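Local coordinates for glutathione S-transferase (Vibrio parahaemolyticus, PDB 7MIQ) that catalyses the conjugation of glutathione to electrophilic substrates, as a Gtt2-class glutathione S-transferase with a thioredoxin-like N-terminal domain, at the interface of chains A and B. Sequence-based numbering; all coordinates share one arbitrary frame. Chains: chain A/B, Glutathione S-transferase.

The interface of chains A and B. Residues chain A 89, 93, 96; chain B 57, 61-63.
A:Leu89 reaches over to B:Leu57, B:Thr61 and B:Ile63 at the junction of two glutathione S-transferase subunits. Helix 88-114 of chain A, in the mostly helical part of the fold, faces the edge of the thioredoxin-like domain of chain B. Cytosolic enzymes of this family are typically dimers, so this two-fold interface is probably the biological one. The twin patch has the chains exchanged.

The CD1 methyl of A:Leu89 does the touching. It lies 3.9 Å from CD1 of B:Leu57 and 4.0 Å from CD1 of B:Ile63. The leucine meets both side chains at a slant. A chi1 of 178° puts CG opposite the backbone N and points the isopropyl end, with CD1, towards chain B.

B:Thr61, in the loop just before strand 62-63, adds its methyl to the same group. CG2 of B:Thr61 is 4.1 Å from CD1 of A:Leu89. The same methyl also approaches the amide nitrogen NE2 of A:Gln93, with the two side chains roughly perpendicular. Of the two branches at CB, CG2 is the one that faces chain A.

A:Gln93 is extended beyond CG and carries its amide towards chain B, where it meets a water. NE2 of A:Gln93 donates to water 1 at 3.0 Å, with 156° at the hydrogen. Water 1 in turn lies 2.8 Å from the backbone carbonyl O of B:Thr62. The bridge thus ties a helix side chain to strand backbone.

One helical turn further on, A:Met96 packs against that strand. Its sulfur SD sits 3.9 Å from CA of B:Ile63. The bend at chi3 (61°) turns CE back along its own helix towards A:Gln93, where the methyl lies beside water 1, 3.6 Å from its oxygen.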
ATOM      1  N   LEU A  89       3.128   8.236 -16.736  1.00 17.41           N
ATOM      2  CA  LEU A  89       2.204   9.012 -15.915  1.00 18.39           C
ATOM      3  C   LEU A  89       1.079   8.140 -15.367  1.00 16.45           C
ATOM      4  O   LEU A  89       0.749   8.219 -14.178  1.00 15.30           O
ATOM      5  CB  LEU A  89       1.638  10.185 -16.718  1.00 17.13           C
ATOM      6  CG  LEU A  89       0.615  11.055 -15.981  1.00 16.15           C
ATOM      7  CD1 LEU A  89       1.174  11.556 -14.653  1.00 13.88           C
ATOM      8  CD2 LEU A  89       0.162  12.224 -16.853  1.00 16.09           C
ATOM      9  N   GLN A  93      -0.043   7.465 -11.515  1.00 14.99           N
ATOM     10  CA  GLN A  93      -1.387   7.787 -11.046  1.00 14.57           C
ATOM     11  C   GLN A  93      -2.093   6.547 -10.508  1.00 13.87           C
ATOM     12  O   GLN A  93      -2.856   6.632  -9.538  1.00 13.70           O
ATOM     13  CB  GLN A  93      -2.193   8.429 -12.177  1.00 16.68           C
ATOM     14  CG  GLN A  93      -1.699   9.818 -12.556  1.00 13.46           C
ATOM     15  CD  GLN A  93      -2.336  10.341 -13.831  1.00 19.88           C
ATOM     16  OE1 GLN A  93      -2.678   9.572 -14.731  1.00 20.96           O
ATOM     17  NE2 GLN A  93      -2.495  11.657 -13.916  1.00 22.07           N
ATOM     18  N   MET A  96      -0.621   6.111  -7.085  1.00 11.83           N
ATOM     19  CA  MET A  96      -1.170   7.127  -6.189  1.00 13.10           C
ATOM     20  C   MET A  96      -2.597   6.792  -5.774  1.00 12.79           C
ATOM     21  O   MET A  96      -2.911   6.730  -4.579  1.00 13.52           O
ATOM     22  CB  MET A  96      -1.118   8.499  -6.863  1.00 13.29           C
ATOM     23  CG  MET A  96      -1.954   9.555  -6.161  1.00 18.55           C
ATOM     24  SD  MET A  96      -1.872  11.172  -6.961  1.00 18.34           S
ATOM     25  CE  MET A  96      -2.522  10.809  -8.589  1.00 26.31           C
TER
ATOM     26  N   LEU B  57       4.126  18.338 -12.200  1.00 19.58           N
ATOM     27  CA  LEU B  57       4.669  18.277 -13.548  1.00 18.18           C
ATOM     28  C   LEU B  57       4.401  19.591 -14.282  1.00 19.73           C
ATOM     29  O   LEU B  57       3.653  20.450 -13.814  1.00 19.32           O
ATOM     30  CB  LEU B  57       4.076  17.088 -14.304  1.00 20.79           C
ATOM     31  CG  LEU B  57       4.144  15.753 -13.555  1.00 23.55           C
ATOM     32  CD1 LEU B  57       3.614  14.617 -14.425  1.00 25.59           C
ATOM     33  CD2 LEU B  57       5.562  15.460 -13.089  1.00 21.68           C
ATOM     34  N   THR B  61      -0.140  18.846 -13.606  1.00 20.16           N
ATOM     35  CA  THR B  61      -0.473  17.552 -13.026  1.00 22.54           C
ATOM     36  C   THR B  61       0.343  17.324 -11.758  1.00 15.58           C
ATOM     37  O   THR B  61       1.539  17.620 -11.711  1.00 21.77           O
ATOM     38  CB  THR B  61      -0.203  16.439 -14.040  1.00 23.21           C
ATOM     39  OG1 THR B  61      -0.949  16.694 -15.236  1.00 26.89           O
ATOM     40  CG2 THR B  61      -0.601  15.081 -13.483  1.00 24.16           C
ATOM     41  N   THR B  62      -0.308  16.811 -10.718  1.00 18.39           N
ATOM     42  CA  THR B  62       0.355  16.551  -9.447  1.00 16.53           C
ATOM     43  C   THR B  62       0.244  15.077  -9.083  1.00 22.96           C
ATOM     44  O   THR B  62      -0.779  14.436  -9.344  1.00 22.90           O
ATOM     45  CB  THR B  62      -0.233  17.402  -8.316  1.00 20.31           C
ATOM     46  OG1 THR B  62      -1.633  17.135  -8.188  1.00 27.19           O
ATOM     47  CG2 THR B  62      -0.019  18.882  -8.591  1.00 24.10           C
ATOM     48  N   ILE B  63       1.305  14.548  -8.479  1.00 23.06           N
ATOM     49  CA  ILE B  63       1.343  13.177  -7.979  1.00 17.85           C
ATOM     50  C   ILE B  63       1.693  13.234  -6.499  1.00 15.94           C
ATOM     51  O   ILE B  63       2.741  13.775  -6.129  1.00 16.04           O
ATOM     52  CB  ILE B  63       2.360  12.316  -8.745  1.00 18.25           C
ATOM     53  CG1 ILE B  63       2.049  12.329 -10.246  1.00 20.51           C
ATOM     54  CG2 ILE B  63       2.370  10.887  -8.198  1.00 17.25           C
ATOM     55  CD1 ILE B  63       3.110  11.672 -11.101  1.00 29.10           C
TER
HETATM   56  O   HOH W   1      -2.358  13.172 -11.330  1.00 28.62           O